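PDB 3GDO: uncharacterized oxidoreductase yvaA from Bacillus subtilis subsp. subtilis, which catalyses the reversible NADPH-dependent reduction of scyllo-inosose to scyllo-inositol and cannot use NADH in place of NADPH. Local coordinates for residues 97-101 / 102-106; 135-139 / 140-144; 172-175 / 176-180. One frame throughout, in Å; residues are numbered along the deposited sequence.

Three helix ends follow one another along this chain, each an example of how a protein settles backbone groups that the helix itself cannot pair. Interaction 1 starts helix 102-115 of the Rossmann-fold part, just after strand 91-95 of its parallel sheet. Interaction 2 closes helix 129-139 ahead of strand 146-152, and interaction 3 opens helix 174-190; both belong to the C-terminal alpha/beta part. Interactions 1 and 3, with centres about 14 Å apart, meet where Tyr-176 OH hydrogen-bonds Ala-100 O, joining the two parts, and both pack on helix 323-342. Interaction 2 lies apart, its centre about 32 Å from that of interaction 1 and about 28 Å from that of interaction 3.

Interaction 1 of 3, residues 97-101 / 102-106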
ATOM      1  N   PRO B  97      -3.071   8.197 -22.374  1.00 37.67           N
ATOM      2  CA  PRO B  97      -2.460   9.338 -21.753  1.00 37.79           C
ATOM      3  C   PRO B  97      -2.312  10.379 -22.835  1.00 37.54           C
ATOM      4  O   PRO B  97      -2.007  10.027 -23.971  1.00 38.25           O
ATOM      5  CB  PRO B  97      -1.100   8.797 -21.309  1.00 38.08           C
ATOM      6  CG  PRO B  97      -0.763   7.765 -22.372  1.00 37.53           C
ATOM      7  CD  PRO B  97      -2.088   7.121 -22.648  1.00 37.77           C
ATOM      8  N   MET B  98      -2.567  11.637 -22.491  1.00 37.64           N
ATOM      9  CA  MET B  98      -2.586  12.747 -23.466  1.00 38.16           C
ATOM     10  C   MET B  98      -1.379  12.713 -24.435  1.00 38.07           C
ATOM     11  O   MET B  98      -1.565  12.552 -25.637  1.00 38.26           O
ATOM     12  CB  MET B  98      -2.690  14.081 -22.702  1.00 36.92           C
ATOM     13  CG  MET B  98      -2.859  15.348 -23.548  1.00 39.36           C
ATOM     14  SD  MET B  98      -2.795  16.824 -22.478  1.00 29.95           S
ATOM     15  CE  MET B  98      -3.175  18.003 -23.807  1.00 37.01           C
ATOM     16  N   THR B  99      -0.165  12.856 -23.910  1.00 38.07           N
ATOM     17  CA  THR B  99       1.071  12.747 -24.712  1.00 39.28           C
ATOM     18  C   THR B  99       2.161  12.107 -23.845  1.00 39.39           C
ATOM     19  O   THR B  99       1.938  11.890 -22.664  1.00 39.14           O
ATOM     20  CB  THR B  99       1.600  14.136 -25.131  1.00 39.15           C
ATOM     21  OG1 THR B  99       1.614  14.992 -23.987  1.00 39.18           O
ATOM     22  CG2 THR B  99       0.726  14.761 -26.230  1.00 41.84           C
ATOM     23  N   ALA B 100       3.354  11.869 -24.393  1.00 39.67           N
ATOM     24  CA  ALA B 100       4.469  11.403 -23.574  1.00 40.11           C
ATOM     25  C   ALA B 100       5.056  12.480 -22.637  1.00 41.11           C
ATOM     26  O   ALA B 100       5.537  12.168 -21.542  1.00 39.55           O
ATOM     27  CB  ALA B 100       5.573  10.786 -24.458  1.00 40.24           C
ATOM     28  N   THR B 101       5.046  13.748 -23.071  1.00 41.51           N
ATOM     29  CA  THR B 101       5.652  14.815 -22.263  1.00 41.81           C
ATOM     30  C   THR B 101       4.653  15.927 -22.023  1.00 41.86           C
ATOM     31  O   THR B 101       3.720  16.140 -22.826  1.00 41.80           O
ATOM     32  CB  THR B 101       6.966  15.435 -22.891  1.00 42.27           C
ATOM     33  OG1 THR B 101       6.661  16.046 -24.141  1.00 42.06           O
ATOM     34  CG2 THR B 101       8.077  14.382 -23.113  1.00 43.02           C
ATOM     35  N   ALA B 102       4.859  16.641 -20.923  1.00 41.50           N
ATOM     36  CA  ALA B 102       4.011  17.767 -20.565  1.00 41.87           C
ATOM     37  C   ALA B 102       4.133  18.916 -21.599  1.00 42.45           C
ATOM     38  O   ALA B 102       3.145  19.577 -21.913  1.00 41.73           O
ATOM     39  CB  ALA B 102       4.363  18.251 -19.159  1.00 41.44           C
ATOM     40  N   GLU B 103       5.355  19.118 -22.097  1.00 43.60           N
ATOM     41  CA  GLU B 103       5.728  20.128 -23.115  1.00 45.38           C
ATOM     42  C   GLU B 103       4.950  19.941 -24.424  1.00 45.01           C
ATOM     43  O   GLU B 103       4.460  20.909 -25.024  1.00 45.52           O
ATOM     44  CB  GLU B 103       7.258  20.034 -23.382  1.00 45.92           C
ATOM     45  CG  GLU B 103       7.992  21.350 -23.709  1.00 51.85           C
ATOM     46  CD  GLU B 103       9.555  21.254 -23.557  1.00 57.98           C
ATOM     47  OE1 GLU B 103      10.309  21.776 -24.423  1.00 60.07           O
ATOM     48  OE2 GLU B 103      10.038  20.668 -22.560  1.00 60.42           O
ATOM     49  N   GLU B 104       4.802  18.695 -24.859  1.00 45.11           N
ATOM     50  CA  GLU B 104       3.980  18.389 -26.024  1.00 44.96           C
ATOM     51  C   GLU B 104       2.526  18.730 -25.761  1.00 44.57           C
ATOM     52  O   GLU B 104       1.850  19.310 -26.614  1.00 43.89           O
ATOM     53  CB  GLU B 104       4.089  16.920 -26.414  1.00 45.71           C
ATOM     54  CG  GLU B 104       5.480  16.491 -26.783  1.00 49.22           C
ATOM     55  CD  GLU B 104       5.580  14.975 -26.901  1.00 53.38           C
ATOM     56  OE1 GLU B 104       5.517  14.272 -25.873  1.00 54.63           O
ATOM     57  OE2 GLU B 104       5.725  14.490 -28.028  1.00 56.51           O
ATOM     58  N   GLY B 105       2.037  18.357 -24.584  1.00 43.90           N
ATOM     59  CA  GLY B 105       0.690  18.712 -24.173  1.00 43.93           C
ATOM     60  C   GLY B 105       0.410  20.215 -24.110  1.00 44.26           C
ATOM     61  O   GLY B 105      -0.688  20.656 -24.514  1.00 43.95           O
ATOM     62  N   GLU B 106       1.363  21.002 -23.583  1.00 44.85           N
ATOM     63  CA  GLU B 106       1.198  22.486 -23.486  1.00 45.86           C
ATOM     64  C   GLU B 106       1.104  23.097 -24.891  1.00 45.26           C
ATOM     65  O   GLU B 106       0.249  23.961 -25.144  1.00 45.30           O
ATOM     66  CB  GLU B 106       2.326  23.174 -22.692  1.00 46.50           C
ATOM     67  CG  GLU B 106       2.390  22.844 -21.183  1.00 50.98           C
ATOM     68  CD  GLU B 106       1.426  23.664 -20.295  1.00 58.49           C
ATOM     69  OE1 GLU B 106       0.542  24.407 -20.808  1.00 60.56           O
ATOM     70  OE2 GLU B 106       1.563  23.555 -19.043  1.00 62.31           O
TER
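Thr-101 O takes two hydrogen bonds from opposite faces of its carbonyl plane: the hydroxyl of Thr-99, with OG1 2.7 Å from Thr-101 O, and the amide of Gly-105 in the first turn of helix 102-115. Gly-105 N lies 3.3 Å from Thr-101 O, a long but nearly straight bond (166°). On the Thr-101 side chain, OG1 sits between backbone N and carbonyl carbon. It donates to Glu-104 OE1, 2.7 Å from Thr-101 OG1, meeting the carboxylate on its anti side and 31° out of plane; it also accepts a weak bond from Glu-104 N. The two side chains cross at about a right angle. Glu-104 CG lies anti to the carbonyl carbon (chi1 -61°), which carries the extended chain back past the N-cap, and OE1 also takes a weak bond from Thr-101 N. With an alanine at Glu-104, Thr-101 N and the threonine hydroxyl would probably lose their carboxylate acceptor, and the hydroxyl would be freer to turn. Met-98, extended throughout, brings CE to 3.7 Å from Gly-105 O, while Ala-102 N is held by Glu-334 of helix 323-342. Reciprocal bonding of Thr-101 and Glu-104 is a capping box, starting the helix after strand 91-95 in the Rossmann fold.

Interaction 2 of 3, residues 135-139 / 140-144; sequences KKLIS and EGSLE
Glu-140 N bonds to Lys-136 O at 3.0 Å, the first of the backbone hydrogen bonds round the end of helix 129-139 and one that still keeps the helical pattern. That carbonyl also receives the Ser-139 hydroxyl, from the same face of its plane, because OG is folded between backbone N and carbonyl carbon (chi1 79°). Next, Ser-142 N reaches back to Leu-137 O at 3.0 Å, nearly in line with the C=O bond, whereas Gly-141 N meets Ile-138 O from above the carbonyl plane, 59° out of it. This nested pair is a Schellman motif, with Gly-141 at positive phi as its C-prime residue, and it turns the chain toward strand 146-152. Among charged groups, Lys-136 and Glu-140 are both extended and cross at a slant on the exposed side, and Glu-140 OE2 lies over the lysine's aliphatic chain, 3.5 Å from Lys-136 CE. The salt bridge itself is long, Lys-136 NZ to Glu-140 OE2 being 4.0 Å. Apolar contacts occupy the inner side: Leu-143 CB rests 4.1 Å from Ile-138 CG1, and Leu-143 CD1 lies 4.2 Å from Leu-137 CB. Leu-137 also touches Phe-248 of strand 246-250, and Ile-138 touches Leu-189 of helix 174-190.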
ATOM      1  N   LYS B 135     -16.890  10.046  -4.714  1.00 38.46           N
ATOM      2  CA  LYS B 135     -17.331  11.454  -4.818  1.00 40.02           C
ATOM      3  C   LYS B 135     -18.679  11.700  -4.108  1.00 40.08           C
ATOM      4  O   LYS B 135     -18.876  12.725  -3.470  1.00 39.92           O
ATOM      5  CB  LYS B 135     -17.410  11.907  -6.279  1.00 39.85           C
ATOM      6  CG  LYS B 135     -16.053  12.302  -6.843  1.00 42.02           C
ATOM      7  CD  LYS B 135     -16.131  12.744  -8.303  1.00 43.88           C
ATOM      8  CE  LYS B 135     -16.950  14.029  -8.464  1.00 44.17           C
ATOM      9  NZ  LYS B 135     -16.670  14.637  -9.772  1.00 45.19           N
ATOM     10  N   LYS B 136     -19.595  10.749  -4.212  1.00 41.58           N
ATOM     11  CA  LYS B 136     -20.865  10.878  -3.505  1.00 43.53           C
ATOM     12  C   LYS B 136     -20.686  10.847  -1.963  1.00 44.31           C
ATOM     13  O   LYS B 136     -21.277  11.677  -1.241  1.00 44.30           O
ATOM     14  CB  LYS B 136     -21.848   9.819  -3.979  1.00 43.48           C
ATOM     15  CG  LYS B 136     -23.280  10.115  -3.596  1.00 46.02           C
ATOM     16  CD  LYS B 136     -24.147   8.902  -3.819  1.00 48.48           C
ATOM     17  CE  LYS B 136     -25.617   9.286  -3.928  1.00 50.45           C
ATOM     18  NZ  LYS B 136     -26.454   8.160  -3.419  1.00 50.61           N
ATOM     19  N   LEU B 137     -19.845   9.933  -1.468  1.00 43.65           N
ATOM     20  CA  LEU B 137     -19.556   9.892  -0.044  1.00 44.06           C
ATOM     21  C   LEU B 137     -18.874  11.165   0.430  1.00 44.36           C
ATOM     22  O   LEU B 137     -19.175  11.658   1.527  1.00 45.01           O
ATOM     23  CB  LEU B 137     -18.708   8.680   0.328  1.00 43.25           C
ATOM     24  CG  LEU B 137     -19.380   7.330   0.199  1.00 43.43           C
ATOM     25  CD1 LEU B 137     -18.326   6.229   0.210  1.00 42.91           C
ATOM     26  CD2 LEU B 137     -20.433   7.128   1.307  1.00 42.96           C
ATOM     27  N   ILE B 138     -17.961  11.698  -0.375  1.00 43.78           N
ATOM     28  CA  ILE B 138     -17.267  12.913   0.012  1.00 44.23           C
ATOM     29  C   ILE B 138     -18.286  14.074   0.125  1.00 45.29           C
ATOM     30  O   ILE B 138     -18.301  14.800   1.127  1.00 44.36           O
ATOM     31  CB  ILE B 138     -16.094  13.251  -0.952  1.00 44.07           C
ATOM     32  CG1 ILE B 138     -14.943  12.246  -0.736  1.00 43.47           C
ATOM     33  CG2 ILE B 138     -15.591  14.706  -0.739  1.00 44.38           C
ATOM     34  CD1 ILE B 138     -13.782  12.419  -1.696  1.00 42.08           C
ATOM     35  N   SER B 139     -19.150  14.208  -0.882  1.00 46.14           N
ATOM     36  CA  SER B 139     -20.070  15.350  -0.944  1.00 48.02           C
ATOM     37  C   SER B 139     -21.111  15.277   0.195  1.00 49.12           C
ATOM     38  O   SER B 139     -21.517  16.295   0.731  1.00 49.78           O
ATOM     39  CB  SER B 139     -20.760  15.428  -2.298  1.00 47.80           C
ATOM     40  OG  SER B 139     -21.823  14.486  -2.352  1.00 48.75           O
ATOM     41  N   GLU B 140     -21.500  14.068   0.586  1.00 49.55           N
ATOM     42  CA  GLU B 140     -22.446  13.887   1.684  1.00 49.60           C
ATOM     43  C   GLU B 140     -21.792  13.947   3.091  1.00 49.56           C
ATOM     44  O   GLU B 140     -22.437  13.607   4.096  1.00 49.77           O
ATOM     45  CB  GLU B 140     -23.208  12.585   1.465  1.00 49.48           C
ATOM     46  CG  GLU B 140     -24.085  12.618   0.218  1.00 51.05           C
ATOM     47  CD  GLU B 140     -24.797  11.297  -0.026  1.00 54.21           C
ATOM     48  OE1 GLU B 140     -24.512  10.339   0.721  1.00 55.64           O
ATOM     49  OE2 GLU B 140     -25.624  11.200  -0.971  1.00 53.82           O
ATOM     50  N   GLY B 141     -20.526  14.376   3.161  1.00 48.35           N
ATOM     51  CA  GLY B 141     -19.804  14.487   4.438  1.00 47.70           C
ATOM     52  C   GLY B 141     -19.402  13.194   5.166  1.00 47.61           C
ATOM     53  O   GLY B 141     -19.077  13.228   6.364  1.00 47.81           O
ATOM     54  N   SER B 142     -19.409  12.058   4.465  1.00 46.37           N
ATOM     55  CA  SER B 142     -19.150  10.762   5.115  1.00 45.55           C
ATOM     56  C   SER B 142     -17.671  10.348   5.026  1.00 44.46           C
ATOM     57  O   SER B 142     -17.297   9.251   5.470  1.00 43.44           O
ATOM     58  CB  SER B 142     -20.049   9.666   4.527  1.00 46.04           C
ATOM     59  OG  SER B 142     -21.416  10.076   4.488  1.00 46.44           O
ATOM     60  N   LEU B 143     -16.849  11.243   4.478  1.00 43.31           N
ATOM     61  CA  LEU B 143     -15.420  11.010   4.310  1.00 43.00           C
ATOM     62  C   LEU B 143     -14.655  12.307   4.471  1.00 42.70           C
ATOM     63  O   LEU B 143     -13.953  12.727   3.561  1.00 42.35           O
ATOM     64  CB  LEU B 143     -15.116  10.435   2.912  1.00 41.94           C
ATOM     65  CG  LEU B 143     -15.006   8.926   2.725  1.00 41.99           C
ATOM     66  CD1 LEU B 143     -14.578   8.576   1.286  1.00 37.70           C
ATOM     67  CD2 LEU B 143     -14.024   8.312   3.742  1.00 43.00           C
ATOM     68  N   GLU B 144     -14.782  12.930   5.633  1.00 43.09           N
ATOM     69  CA  GLU B 144     -14.110  14.204   5.961  1.00 43.25           C
ATOM     70  C   GLU B 144     -12.614  14.125   6.278  1.00 42.60           C
ATOM     71  O   GLU B 144     -12.147  13.146   6.899  1.00 42.48           O
ATOM     72  CB  GLU B 144     -14.812  14.857   7.158  1.00 44.21           C
ATOM     73  CG  GLU B 144     -16.283  15.214   6.900  1.00 48.18           C
ATOM     74  CD  GLU B 144     -16.429  16.489   6.063  1.00 52.40           C
ATOM     75  OE1 GLU B 144     -15.911  17.552   6.490  1.00 54.39           O
ATOM     76  OE2 GLU B 144     -17.060  16.422   4.977  1.00 55.48           O
TER

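Interaction 3 of 3, residues 172-175 / 176-180; sequences TGTL and YDLGS
Thr-172 O lies at the edge of the Tyr-176 ring, near the ring plane, 3.5 Å from Tyr-176 CD1. A water molecule bridges Thr-172 O, to which it donates, and Tyr-176 N, from which it accepts. The ring is placed there by a first torsion that sets CG anti to the carbonyl carbon (chi1 -80°), and its hydroxyl goes on to bond Ala-100 O. Gly-173 follows at the N-cap. At its backbone angles a side chain would be jammed against the preceding carbonyl; Gly-173 O accepts from Asp-177 N at 3.1 Å, in the carbonyl plane. At Thr-174 the pattern widens into a pi-type turn, for Thr-174 O takes two amides: Gly-179 N at 2.9 Å, in the carbonyl plane, and Leu-178 N at 2.7 Å, above that plane. Leu-175 turns its side chain to Phe-213 and Leu-215 of strand 212-219 and to Ile-333 of helix 323-342. One turn on, Ser-180 OG donates to Tyr-176 O at 2.6 Å, and Asp-177 OD1 forms a salt bridge with Lys-96. With Gly-173 lacking a side chain to cap with, water serves Tyr-176 N and a backbone carbonyl serves Asp-177 N, while the tyrosine hydroxyl and the aspartate carboxylate bond to the loop after strand 91-95, at Ala-100 and Lys-96, tying this helix to the Rossmann-fold part.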
ATOM      1  N   THR B 172       4.852   4.275 -23.343  1.00 41.21           N
ATOM      2  CA  THR B 172       4.541   2.826 -23.181  1.00 40.65           C
ATOM      3  C   THR B 172       4.518   2.417 -21.692  1.00 38.07           C
ATOM      4  O   THR B 172       4.986   3.155 -20.833  1.00 38.68           O
ATOM      5  CB  THR B 172       5.601   1.953 -23.860  1.00 40.53           C
ATOM      6  OG1 THR B 172       6.886   2.321 -23.337  1.00 42.78           O
ATOM      7  CG2 THR B 172       5.597   2.135 -25.401  1.00 43.40           C
ATOM      8  N   GLY B 173       4.003   1.238 -21.393  1.00 36.51           N
ATOM      9  CA  GLY B 173       4.151   0.678 -20.035  1.00 34.48           C
ATOM     10  C   GLY B 173       2.940   0.998 -19.179  1.00 33.25           C
ATOM     11  O   GLY B 173       2.052   1.768 -19.595  1.00 32.22           O
ATOM     12  N   THR B 174       2.911   0.458 -17.961  1.00 31.17           N
ATOM     13  CA  THR B 174       1.666   0.487 -17.205  1.00 29.88           C
ATOM     14  C   THR B 174       1.425   1.804 -16.438  1.00 28.96           C
ATOM     15  O   THR B 174       0.291   2.066 -16.052  1.00 29.44           O
ATOM     16  CB  THR B 174       1.614  -0.645 -16.178  1.00 29.11           C
ATOM     17  OG1 THR B 174       2.818  -0.574 -15.416  1.00 26.77           O
ATOM     18  CG2 THR B 174       1.428  -2.061 -16.866  1.00 28.00           C
ATOM     19  N   LEU B 175       2.456   2.594 -16.180  1.00 28.78           N
ATOM     20  CA  LEU B 175       2.256   3.890 -15.523  1.00 29.96           C
ATOM     21  C   LEU B 175       1.497   4.866 -16.459  1.00 29.90           C
ATOM     22  O   LEU B 175       0.525   5.524 -16.055  1.00 30.31           O
ATOM     23  CB  LEU B 175       3.605   4.487 -15.049  1.00 30.18           C
ATOM     24  CG  LEU B 175       3.584   5.899 -14.466  1.00 31.91           C
ATOM     25  CD1 LEU B 175       2.674   6.004 -13.208  1.00 29.03           C
ATOM     26  CD2 LEU B 175       5.016   6.426 -14.194  1.00 31.20           C
ATOM     27  N   TYR B 176       1.918   4.939 -17.724  1.00 30.71           N
ATOM     28  CA  TYR B 176       1.127   5.673 -18.725  1.00 31.25           C
ATOM     29  C   TYR B 176      -0.247   5.056 -18.946  1.00 32.26           C
ATOM     30  O   TYR B 176      -1.258   5.756 -18.962  1.00 31.70           O
ATOM     31  CB  TYR B 176       1.838   5.709 -20.069  1.00 31.75           C
ATOM     32  CG  TYR B 176       2.916   6.770 -20.144  1.00 30.84           C
ATOM     33  CD1 TYR B 176       4.265   6.430 -20.019  1.00 30.16           C
ATOM     34  CD2 TYR B 176       2.572   8.094 -20.349  1.00 29.47           C
ATOM     35  CE1 TYR B 176       5.263   7.420 -20.122  1.00 31.65           C
ATOM     36  CE2 TYR B 176       3.551   9.097 -20.437  1.00 32.94           C
ATOM     37  CZ  TYR B 176       4.881   8.755 -20.325  1.00 32.36           C
ATOM     38  OH  TYR B 176       5.830   9.765 -20.408  1.00 32.32           O
ATOM     39  N   ASP B 177      -0.297   3.749 -19.102  1.00 31.20           N
ATOM     40  CA  ASP B 177      -1.543   3.132 -19.507  1.00 33.39           C
ATOM     41  C   ASP B 177      -2.577   3.009 -18.365  1.00 32.67           C
ATOM     42  O   ASP B 177      -3.758   3.291 -18.559  1.00 33.89           O
ATOM     43  CB  ASP B 177      -1.276   1.772 -20.108  1.00 34.79           C
ATOM     44  CG  ASP B 177      -2.523   1.145 -20.649  1.00 39.42           C
ATOM     45  OD1 ASP B 177      -3.447   1.885 -21.075  1.00 48.08           O
ATOM     46  OD2 ASP B 177      -2.608  -0.084 -20.665  1.00 45.79           O
ATOM     47  N   LEU B 178      -2.135   2.640 -17.178  1.00 32.00           N
ATOM     48  CA  LEU B 178      -3.058   2.405 -16.049  1.00 31.46           C
ATOM     49  C   LEU B 178      -2.901   3.477 -15.005  1.00 30.98           C
ATOM     50  O   LEU B 178      -3.899   3.994 -14.488  1.00 31.31           O
ATOM     51  CB  LEU B 178      -2.798   1.028 -15.399  1.00 31.48           C
ATOM     52  CG  LEU B 178      -2.806  -0.233 -16.284  1.00 32.54           C
ATOM     53  CD1 LEU B 178      -2.717  -1.480 -15.380  1.00 32.84           C
ATOM     54  CD2 LEU B 178      -3.959  -0.358 -17.218  1.00 31.24           C
ATOM     55  N   GLY B 179      -1.643   3.811 -14.693  1.00 29.98           N
ATOM     56  CA  GLY B 179      -1.354   4.836 -13.694  1.00 29.90           C
ATOM     57  C   GLY B 179      -2.053   6.154 -13.997  1.00 29.67           C
ATOM     58  O   GLY B 179      -2.538   6.820 -13.074  1.00 28.56           O
ATOM     59  N   SER B 180      -2.141   6.494 -15.289  1.00 29.52           N
ATOM     60  CA  SER B 180      -2.768   7.748 -15.715  1.00 30.11           C
ATOM     61  C   SER B 180      -4.206   7.871 -15.196  1.00 29.93           C
ATOM     62  O   SER B 180      -4.612   8.918 -14.703  1.00 31.13           O
ATOM     63  CB  SER B 180      -2.648   7.962 -17.244  1.00 29.99           C
ATOM     64  OG  SER B 180      -3.346   6.985 -17.977  1.00 31.13           O
TER
HETATM   65  O   HOH W   1       4.665   3.543 -18.159  1.00 28.60           O